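Local coordinates for protein Niban 2 (Homo sapiens, PDB 7CTP) that may suppress apoptosis and promote melanoma cell invasion in vitro, the part described here comprising a PH domain and a large helical region, at residues Gln281-Ala284 and Arg285-Val289; Ile345-Ala348 and Leu349-Thr353; Phe447-Leu450 and Leu451-Leu455. All coordinates share one frame; numbering follows the deposited sequence.

How the interactions relate
From the N terminus the chain passes through helix 10-48 and the PH-domain region before reaching the long helix 260-337, which carries interaction 1. The next helix in sequence, 342-378, holds interaction 2, and helix 422-455 holds interaction 3. All three are local turns of continuous helix, so none closes a loop; they run in series and neither nest nor cross. Interactions 1 and 2 lie on opposite sides of the chain's centre, about 39 Å between centres, while 2 and 3 are about 35 Å apart by the same measure. Interaction 1 faces helices 10-48 and 232-252; the other two both border helix 464-511, and Phe447 of interaction 3 also packs on helix 342-378.

Interaction 1 (Gln281-Ala284 and Arg285-Val289); sequences QAKA and RFEEV
Lys283 and Glu287, one helical turn apart on helix 260-337, send their side chains past each other at a slant. The extended Lys283 chain (chi1 -179°) lays its methylenes along the carboxylate, which Glu287, its CG anti to the carbonyl carbon, turns back toward the lysine: Glu287 OE1 is 3.4 Å from Lys283 CE and 3.5 Å from Lys283 CG. Lys283 NZ to Glu287 OE1 is 4.7 Å, too far for a salt bridge, though the opposite charges probably attract weakly. An alanine in place of the lysine would probably leave the Glu287 carboxylate without this aliphatic flank and its nearby opposite charge.

Round the helix, Gln281 and Arg285 share one water, which accepts from Gln281 NE2 at 2.9 Å and from Arg285 NH1 at 3.1 Å, sitting at the guanidinium edge in its plane. Bends at chi2 and chi3 turn the guanidinium so that NH1 faces this water. Phe286 meets Tyr31 and Phe208 edge-to-face. The chemistry thus divides by face: N-H bonds from Gln281 NE2 to Ala17 O and from Arg285 NH2 to Thr25 OG1 fasten this turn to helix 10-48, the water coupling the two side chains that make them, whereas Lys283 and Glu287 probably contribute a milder electrostatic attraction.

Interaction 2 (Ile345-Ala348 and Leu349-Thr353); sequences ILEA and LMVPT
Glu347 O is approached by two backbone N-H groups of the following turn, both weakly: Val351 N at 3.4 Å, with a fairly straight N-H...O angle of 160°, and Met350 N at 3.3 Å, where the angle falls to 124°. Two carbon atoms crowd the same oxygen, Met350 CG and Val351 CG2. Met350 gets there because its CG stands between the backbone N and the carbonyl carbon (chi1 64°), a crowded position that lays CG against the preceding turn, 3.0 Å from Glu347 O. Val351 places CG2 beside its own backbone N, pointing that branch back along the helix.

The neighbouring carbonyl, Leu346 O, is held more firmly. Met350 N reaches it at 2.8 Å, nearly along the C=O axis, and Leu349 N adds a weak second bond; the same Leu349 N also makes the regular i+4 bond to Ile345 O.

The ladder breaks at Pro352, whose ring nitrogen has no hydrogen to give. Its CD instead abuts Ala348 O at 3.2 Å, and the helix kinks there. The next residue, Thr353, adds a hydroxyl bond to the adjacent carbonyl, its OG1 donating to Leu349 O at 2.7 Å, the shortest polar bond here. Leu349 O, before the proline, thus takes a hydroxyl bond and a weak main-chain bond, both from Thr353 just after it.

This turn lies near the start of helix 342-378. Leu346 and Leu349 press on Phe491 of helix 464-511, and Leu346 also touches Val552 and Ala555 of helix 532-555. Ala348 and Pro352 face the loop residues Leu413 and Ser410, so the kinked turn is packed between two helices and a loop region.

Interaction 3 (Phe447-Leu450 and Leu451-Leu455); sequences FETL and LHQEL
Phe447 and Leu451 form an i/i+4 apolar pair within the alpha-helix 422-455, their side chains lying side by side and pointing the same way. Leu451 CD2 comes to 3.8 Å from Phe447 CE2, approaching the ring obliquely. Both residues have CG opposite the backbone N (chi1 -176° and -175°), which, with the i/i+4 spacing, lets them run alongside each other. Beneath them Leu451 N bonds Phe447 O at 2.9 Å, with an N-H...O angle of 154°, and three further i+4 bonds, from His452, Gln453 and Glu454, keep the turn regular.

On another face, Leu450 and Gln453 also run side by side. The extended Gln453 chain carries its amide past the leucine methyl, while its CG rests against Thr449 O at 3.2 Å.

Farther out, Phe447 is bordered by Phe364, Val368 and Met371 of helix 342-378, by Leu391 of helix 384-391 and by Val471 of helix 464-511, placing the pair among three helices. Leu451 also touches Met388. Glu454 ties the turn to helix 464-511 through a salt bridge from OE1 to Arg470 NH1, and Thr449 OG1 bonds back to Tyr445 O. At the amide of Gln453, OE1 lies 3.4 Å from Leu450 CD2, a polar oxygen set against a methyl.

Interaction 1 (Gln281-Ala284 and Arg285-Val289)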
ATOM      1  N   GLN A 281      -2.154 -21.155  -5.817  1.00 19.32           N
ATOM      2  CA  GLN A 281      -0.983 -21.897  -5.348  1.00 19.58           C
ATOM      3  C   GLN A 281      -0.261 -21.143  -4.233  1.00 17.90           C
ATOM      4  O   GLN A 281       0.131 -21.732  -3.207  1.00 19.72           O
ATOM      5  CB  GLN A 281      -0.057 -22.173  -6.535  1.00 19.10           C
ATOM      6  CG  GLN A 281       1.003 -23.223  -6.270  1.00 19.86           C
ATOM      7  CD  GLN A 281       1.779 -23.570  -7.519  1.00 19.61           C
ATOM      8  OE1 GLN A 281       1.300 -23.372  -8.639  1.00 22.78           O
ATOM      9  NE2 GLN A 281       2.977 -24.104  -7.335  1.00 22.71           N
ATOM     10  N   ALA A 282      -0.080 -19.834  -4.412  1.00 19.59           N
ATOM     11  CA  ALA A 282       0.590 -19.021  -3.399  1.00 18.25           C
ATOM     12  C   ALA A 282      -0.215 -18.985  -2.107  1.00 21.21           C
ATOM     13  O   ALA A 282       0.356 -19.025  -1.007  1.00 21.78           O
ATOM     14  CB  ALA A 282       0.818 -17.605  -3.939  1.00 20.39           C
ATOM     15  N   LYS A 283      -1.545 -18.922  -2.221  1.00 18.98           N
ATOM     16  CA  LYS A 283      -2.395 -18.889  -1.036  1.00 23.78           C
ATOM     17  C   LYS A 283      -2.191 -20.147  -0.209  1.00 23.31           C
ATOM     18  O   LYS A 283      -1.972 -20.080   1.009  1.00 21.74           O
ATOM     19  CB  LYS A 283      -3.863 -18.736  -1.441  1.00 18.96           C
ATOM     20  CG  LYS A 283      -4.847 -18.659  -0.246  1.00 22.24           C
ATOM     21  CD  LYS A 283      -6.255 -18.345  -0.711  1.00 26.66           C
ATOM     22  CE  LYS A 283      -7.241 -18.360   0.460  1.00 39.40           C
ATOM     23  NZ  LYS A 283      -8.614 -17.965   0.022  1.00 59.45           N
ATOM     24  N   ALA A 284      -2.219 -21.307  -0.867  1.00 20.81           N
ATOM     25  CA  ALA A 284      -2.044 -22.571  -0.155  1.00 24.44           C
ATOM     26  C   ALA A 284      -0.667 -22.649   0.501  1.00 26.22           C
ATOM     27  O   ALA A 284      -0.547 -22.997   1.684  1.00 26.18           O
ATOM     28  CB  ALA A 284      -2.255 -23.748  -1.116  1.00 20.68           C
ATOM     29  N   ARG A 285       0.387 -22.311  -0.247  1.00 21.98           N
ATOM     30  CA  ARG A 285       1.742 -22.444   0.279  1.00 19.78           C
ATOM     31  C   ARG A 285       1.989 -21.461   1.419  1.00 23.56           C
ATOM     32  O   ARG A 285       2.569 -21.824   2.453  1.00 22.69           O
ATOM     33  CB  ARG A 285       2.774 -22.248  -0.830  1.00 22.47           C
ATOM     34  CG  ARG A 285       2.803 -23.352  -1.897  1.00 25.00           C
ATOM     35  CD  ARG A 285       3.413 -24.670  -1.405  1.00 27.96           C
ATOM     36  NE  ARG A 285       4.723 -24.507  -0.774  1.00 25.99           N
ATOM     37  CZ  ARG A 285       5.892 -24.428  -1.411  1.00 27.87           C
ATOM     38  NH1 ARG A 285       5.969 -24.495  -2.745  1.00 23.78           N
ATOM     39  NH2 ARG A 285       7.004 -24.285  -0.696  1.00 28.18           N
ATOM     40  N   PHE A 286       1.553 -20.210   1.256  1.00 20.61           N
ATOM     41  CA  PHE A 286       1.816 -19.205   2.285  1.00 21.91           C
ATOM     42  C   PHE A 286       1.038 -19.498   3.562  1.00 26.54           C
ATOM     43  O   PHE A 286       1.591 -19.427   4.670  1.00 24.66           O
ATOM     44  CB  PHE A 286       1.475 -17.808   1.772  1.00 18.98           C
ATOM     45  CG  PHE A 286       1.721 -16.735   2.791  1.00 20.34           C
ATOM     46  CD1 PHE A 286       3.017 -16.447   3.197  1.00 22.58           C
ATOM     47  CD2 PHE A 286       0.665 -16.079   3.392  1.00 22.83           C
ATOM     48  CE1 PHE A 286       3.259 -15.485   4.170  1.00 22.45           C
ATOM     49  CE2 PHE A 286       0.893 -15.114   4.362  1.00 25.09           C
ATOM     50  CZ  PHE A 286       2.195 -14.821   4.750  1.00 21.96           C
ATOM     51  N   GLU A 287      -0.249 -19.827   3.434  1.00 22.64           N
ATOM     52  CA  GLU A 287      -1.054 -20.059   4.630  1.00 25.61           C
ATOM     53  C   GLU A 287      -0.546 -21.269   5.406  1.00 27.70           C
ATOM     54  O   GLU A 287      -0.638 -21.300   6.645  1.00 27.26           O
ATOM     55  CB  GLU A 287      -2.529 -20.198   4.255  1.00 25.40           C
ATOM     56  CG  GLU A 287      -3.191 -18.828   3.996  1.00 29.67           C
ATOM     57  CD  GLU A 287      -4.606 -18.892   3.427  1.00 31.91           C
ATOM     58  OE1 GLU A 287      -5.158 -17.802   3.147  1.00 38.78           O
ATOM     59  OE2 GLU A 287      -5.160 -20.000   3.257  1.00 41.25           O
ATOM     60  N   GLU A 288       0.033 -22.249   4.707  1.00 22.21           N
ATOM     61  CA  GLU A 288       0.653 -23.385   5.381  1.00 26.94           C
ATOM     62  C   GLU A 288       1.809 -22.928   6.264  1.00 28.83           C
ATOM     63  O   GLU A 288       1.906 -23.319   7.434  1.00 23.91           O
ATOM     64  CB  GLU A 288       1.131 -24.411   4.354  1.00 27.42           C
ATOM     65  CG  GLU A 288       1.801 -25.638   4.965  1.00 33.60           C
ATOM     66  CD  GLU A 288       2.319 -26.595   3.906  1.00 46.88           C
ATOM     67  OE1 GLU A 288       2.452 -26.176   2.734  1.00 44.84           O
ATOM     68  OE2 GLU A 288       2.589 -27.768   4.245  1.00 48.34           O
ATOM     69  N   VAL A 289       2.682 -22.076   5.725  1.00 24.33           N
ATOM     70  CA  VAL A 289       3.854 -21.640   6.480  1.00 24.56           C
ATOM     71  C   VAL A 289       3.448 -20.687   7.599  1.00 23.05           C
ATOM     72  O   VAL A 289       4.005 -20.738   8.709  1.00 26.12           O
ATOM     73  CB  VAL A 289       4.894 -21.016   5.529  1.00 22.27           C
ATOM     74  CG1 VAL A 289       6.025 -20.328   6.326  1.00 21.03           C
ATOM     75  CG2 VAL A 289       5.490 -22.091   4.630  1.00 25.01           C
TER
HETATM   76  O   HOH W   1       3.697 -25.155  -4.722  1.00 24.78           O

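Interaction 2 (Ile345-Ala348 and Leu349-Thr353)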
ATOM      1  N   ILE A 345      15.201  15.745  -2.358  1.00 39.31           N
ATOM      2  CA  ILE A 345      14.192  14.690  -2.315  1.00 36.51           C
ATOM      3  C   ILE A 345      13.178  14.970  -1.218  1.00 32.28           C
ATOM      4  O   ILE A 345      11.966  14.827  -1.422  1.00 31.84           O
ATOM      5  CB  ILE A 345      14.861  13.316  -2.132  1.00 36.18           C
ATOM      6  CG1 ILE A 345      15.739  12.991  -3.340  1.00 36.60           C
ATOM      7  CG2 ILE A 345      13.798  12.231  -1.944  1.00 32.38           C
ATOM      8  CD1 ILE A 345      16.679  11.829  -3.107  1.00 46.78           C
ATOM      9  N   LEU A 346      13.657  15.390  -0.045  1.00 30.64           N
ATOM     10  CA  LEU A 346      12.762  15.749   1.050  1.00 33.20           C
ATOM     11  C   LEU A 346      11.830  16.885   0.648  1.00 33.81           C
ATOM     12  O   LEU A 346      10.625  16.838   0.929  1.00 33.66           O
ATOM     13  CB  LEU A 346      13.582  16.124   2.285  1.00 32.86           C
ATOM     14  CG  LEU A 346      12.821  16.491   3.558  1.00 38.93           C
ATOM     15  CD1 LEU A 346      11.894  15.369   3.980  1.00 34.03           C
ATOM     16  CD2 LEU A 346      13.802  16.822   4.665  1.00 41.00           C
ATOM     17  N   GLU A 347      12.368  17.912  -0.024  1.00 34.72           N
ATOM     18  CA  GLU A 347      11.537  19.031  -0.459  1.00 31.67           C
ATOM     19  C   GLU A 347      10.432  18.560  -1.394  1.00 35.55           C
ATOM     20  O   GLU A 347       9.278  18.986  -1.273  1.00 38.69           O
ATOM     21  CB  GLU A 347      12.377  20.120  -1.133  1.00 32.65           C
ATOM     22  CG  GLU A 347      11.573  21.413  -1.390  1.00 52.29           C
ATOM     23  CD  GLU A 347      12.080  22.233  -2.573  1.00 65.41           C
ATOM     24  OE1 GLU A 347      13.294  22.200  -2.870  1.00 64.75           O
ATOM     25  OE2 GLU A 347      11.245  22.919  -3.207  1.00 74.51           O
ATOM     26  N   ALA A 348      10.764  17.667  -2.328  1.00 33.24           N
ATOM     27  CA  ALA A 348       9.769  17.172  -3.276  1.00 32.15           C
ATOM     28  C   ALA A 348       8.642  16.441  -2.560  1.00 35.65           C
ATOM     29  O   ALA A 348       7.481  16.510  -2.979  1.00 32.33           O
ATOM     30  CB  ALA A 348      10.428  16.250  -4.300  1.00 30.21           C
ATOM     31  N   LEU A 349       8.966  15.732  -1.481  1.00 35.41           N
ATOM     32  CA  LEU A 349       7.950  14.973  -0.759  1.00 31.70           C
ATOM     33  C   LEU A 349       7.160  15.852   0.199  1.00 29.13           C
ATOM     34  O   LEU A 349       5.961  15.632   0.414  1.00 33.10           O
ATOM     35  CB  LEU A 349       8.613  13.847   0.022  1.00 31.94           C
ATOM     36  CG  LEU A 349       7.699  12.764   0.573  1.00 42.10           C
ATOM     37  CD1 LEU A 349       7.083  11.954  -0.561  1.00 53.90           C
ATOM     38  CD2 LEU A 349       8.500  11.882   1.505  1.00 40.12           C
ATOM     39  N   MET A 350       7.825  16.842   0.786  1.00 32.78           N
ATOM     40  CA  MET A 350       7.235  17.598   1.880  1.00 30.09           C
ATOM     41  C   MET A 350       6.091  18.478   1.409  1.00 30.77           C
ATOM     42  O   MET A 350       5.054  18.582   2.078  1.00 33.05           O
ATOM     43  CB  MET A 350       8.306  18.448   2.533  1.00 37.88           C
ATOM     44  CG  MET A 350       8.946  19.519   1.709  1.00 54.89           C
ATOM     45  SD  MET A 350       9.426  21.002   2.626  1.00 87.10           S
ATOM     46  CE  MET A 350       7.842  21.823   2.795  1.00 61.32           C
ATOM     47  N   VAL A 351       6.268  19.129   0.269  1.00 30.19           N
ATOM     48  CA  VAL A 351       5.359  20.178  -0.174  1.00 33.91           C
ATOM     49  C   VAL A 351       3.970  19.596  -0.420  1.00 33.84           C
ATOM     50  O   VAL A 351       3.012  20.042   0.232  1.00 32.14           O
ATOM     51  CB  VAL A 351       5.926  20.910  -1.402  1.00 37.61           C
ATOM     52  CG1 VAL A 351       4.904  21.908  -1.942  1.00 38.64           C
ATOM     53  CG2 VAL A 351       7.212  21.620  -1.025  1.00 45.09           C
ATOM     54  N   PRO A 352       3.793  18.601  -1.303  1.00 28.87           N
ATOM     55  CA  PRO A 352       2.429  18.089  -1.504  1.00 28.69           C
ATOM     56  C   PRO A 352       1.869  17.399  -0.271  1.00 25.38           C
ATOM     57  O   PRO A 352       0.677  17.545   0.021  1.00 26.82           O
ATOM     58  CB  PRO A 352       2.589  17.117  -2.681  1.00 29.21           C
ATOM     59  CG  PRO A 352       4.013  16.693  -2.615  1.00 33.72           C
ATOM     60  CD  PRO A 352       4.758  17.900  -2.172  1.00 26.22           C
ATOM     61  N   THR A 353       2.706  16.656   0.460  1.00 26.37           N
ATOM     62  CA  THR A 353       2.238  15.959   1.656  1.00 30.05           C
ATOM     63  C   THR A 353       1.680  16.937   2.677  1.00 26.60           C
ATOM     64  O   THR A 353       0.619  16.699   3.267  1.00 29.35           O
ATOM     65  CB  THR A 353       3.374  15.150   2.287  1.00 29.40           C
ATOM     66  OG1 THR A 353       3.907  14.222   1.332  1.00 27.60           O
ATOM     67  CG2 THR A 353       2.853  14.382   3.505  1.00 32.12           C
TER

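Interaction 3 (Phe447-Leu450 and Leu451-Leu455)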
ATOM      1  N   PHE A 447     -13.364  14.059  17.861  1.00 30.36           N
ATOM      2  CA  PHE A 447     -14.375  15.101  18.023  1.00 34.37           C
ATOM      3  C   PHE A 447     -15.665  14.529  18.593  1.00 34.89           C
ATOM      4  O   PHE A 447     -16.250  15.099  19.520  1.00 34.49           O
ATOM      5  CB  PHE A 447     -14.663  15.804  16.693  1.00 29.33           C
ATOM      6  CG  PHE A 447     -15.636  16.949  16.825  1.00 27.04           C
ATOM      7  CD1 PHE A 447     -15.219  18.170  17.340  1.00 31.56           C
ATOM      8  CD2 PHE A 447     -16.972  16.794  16.470  1.00 33.81           C
ATOM      9  CE1 PHE A 447     -16.115  19.223  17.484  1.00 32.90           C
ATOM     10  CE2 PHE A 447     -17.869  17.840  16.609  1.00 34.06           C
ATOM     11  CZ  PHE A 447     -17.442  19.054  17.111  1.00 29.16           C
ATOM     12  N   GLU A 448     -16.121  13.400  18.045  1.00 30.04           N
ATOM     13  CA  GLU A 448     -17.355  12.786  18.527  1.00 35.86           C
ATOM     14  C   GLU A 448     -17.223  12.381  19.990  1.00 46.13           C
ATOM     15  O   GLU A 448     -18.091  12.690  20.818  1.00 42.31           O
ATOM     16  CB  GLU A 448     -17.720  11.570  17.676  1.00 42.17           C
ATOM     17  CG  GLU A 448     -18.965  10.845  18.191  1.00 46.77           C
ATOM     18  CD  GLU A 448     -19.445   9.739  17.275  1.00 53.94           C
ATOM     19  OE1 GLU A 448     -18.668   9.294  16.402  1.00 48.54           O
ATOM     20  OE2 GLU A 448     -20.607   9.307  17.441  1.00 53.20           O
ATOM     21  N   THR A 449     -16.127  11.698  20.325  1.00 38.50           N
ATOM     22  CA  THR A 449     -15.936  11.212  21.687  1.00 36.57           C
ATOM     23  C   THR A 449     -15.856  12.364  22.680  1.00 47.85           C
ATOM     24  O   THR A 449     -16.491  12.329  23.743  1.00 42.88           O
ATOM     25  CB  THR A 449     -14.684  10.345  21.759  1.00 38.85           C
ATOM     26  OG1 THR A 449     -14.745   9.347  20.734  1.00 36.80           O
ATOM     27  CG2 THR A 449     -14.594   9.655  23.113  1.00 38.17           C
ATOM     28  N   LEU A 450     -15.089  13.402  22.345  1.00 35.16           N
ATOM     29  CA  LEU A 450     -14.915  14.517  23.271  1.00 38.23           C
ATOM     30  C   LEU A 450     -16.181  15.362  23.369  1.00 43.09           C
ATOM     31  O   LEU A 450     -16.497  15.887  24.442  1.00 42.58           O
ATOM     32  CB  LEU A 450     -13.722  15.372  22.843  1.00 34.20           C
ATOM     33  CG  LEU A 450     -12.353  14.710  22.949  1.00 38.10           C
ATOM     34  CD1 LEU A 450     -11.255  15.756  22.928  1.00 36.20           C
ATOM     35  CD2 LEU A 450     -12.263  13.844  24.202  1.00 48.38           C
ATOM     36  N   LEU A 451     -16.923  15.503  22.267  1.00 33.38           N
ATOM     37  CA  LEU A 451     -18.169  16.263  22.327  1.00 35.83           C
ATOM     38  C   LEU A 451     -19.190  15.562  23.212  1.00 46.90           C
ATOM     39  O   LEU A 451     -19.874  16.209  24.012  1.00 46.43           O
ATOM     40  CB  LEU A 451     -18.733  16.486  20.927  1.00 35.56           C
ATOM     41  CG  LEU A 451     -19.976  17.379  20.809  1.00 39.35           C
ATOM     42  CD1 LEU A 451     -19.712  18.772  21.368  1.00 37.89           C
ATOM     43  CD2 LEU A 451     -20.451  17.469  19.361  1.00 47.76           C
ATOM     44  N   HIS A 452     -19.302  14.238  23.090  1.00 41.34           N
ATOM     45  CA  HIS A 452     -20.227  13.501  23.946  1.00 42.13           C
ATOM     46  C   HIS A 452     -19.864  13.684  25.415  1.00 50.75           C
ATOM     47  O   HIS A 452     -20.745  13.890  26.257  1.00 46.70           O
ATOM     48  CB  HIS A 452     -20.229  12.022  23.550  1.00 51.34           C
ATOM     49  CG  HIS A 452     -21.224  11.184  24.295  1.00 57.12           C
ATOM     50  ND1 HIS A 452     -20.862  10.322  25.312  1.00 66.39           N
ATOM     51  CD2 HIS A 452     -22.567  11.063  24.161  1.00 63.62           C
ATOM     52  CE1 HIS A 452     -21.939   9.711  25.773  1.00 55.80           C
ATOM     53  NE2 HIS A 452     -22.987  10.145  25.094  1.00 62.80           N
ATOM     54  N   GLN A 453     -18.567  13.641  25.734  1.00 42.24           N
ATOM     55  CA  GLN A 453     -18.108  13.926  27.092  1.00 53.49           C
ATOM     56  C   GLN A 453     -18.547  15.313  27.534  1.00 58.02           C
ATOM     57  O   GLN A 453     -19.116  15.488  28.619  1.00 54.82           O
ATOM     58  CB  GLN A 453     -16.586  13.830  27.168  1.00 49.49           C
ATOM     59  CG  GLN A 453     -15.987  12.463  26.932  1.00 51.55           C
ATOM     60  CD  GLN A 453     -14.474  12.499  26.985  1.00 51.51           C
ATOM     61  OE1 GLN A 453     -13.882  13.556  27.214  1.00 65.56           O
ATOM     62  NE2 GLN A 453     -13.838  11.349  26.780  1.00 58.56           N
ATOM     63  N   GLU A 454     -18.267  16.320  26.704  1.00 45.28           N
ATOM     64  CA  GLU A 454     -18.593  17.699  27.048  1.00 51.74           C
ATOM     65  C   GLU A 454     -20.086  17.877  27.264  1.00 55.83           C
ATOM     66  O   GLU A 454     -20.510  18.631  28.149  1.00 53.82           O
ATOM     67  CB  GLU A 454     -18.101  18.634  25.945  1.00 46.33           C
ATOM     68  CG  GLU A 454     -18.202  20.106  26.275  1.00 54.27           C
ATOM     69  CD  GLU A 454     -17.058  20.586  27.138  1.00 61.62           C
ATOM     70  OE1 GLU A 454     -16.965  21.812  27.352  1.00 72.71           O
ATOM     71  OE2 GLU A 454     -16.250  19.744  27.593  1.00 58.60           O
ATOM     72  N   LEU A 455     -20.899  17.173  26.476  1.00 46.06           N
ATOM     73  CA  LEU A 455     -22.345  17.334  26.544  1.00 48.64           C
ATOM     74  C   LEU A 455     -22.948  16.732  27.802  1.00 58.36           C
ATOM     75  O   LEU A 455     -24.105  17.026  28.115  1.00 60.75           O
ATOM     76  CB  LEU A 455     -22.989  16.699  25.323  1.00 55.64           C
ATOM     77  CG  LEU A 455     -22.744  17.459  24.035  1.00 52.85           C
ATOM     78  CD1 LEU A 455     -23.697  16.929  23.022  1.00 55.74           C
ATOM     79  CD2 LEU A 455     -22.944  18.939  24.259  1.00 57.32           C
TER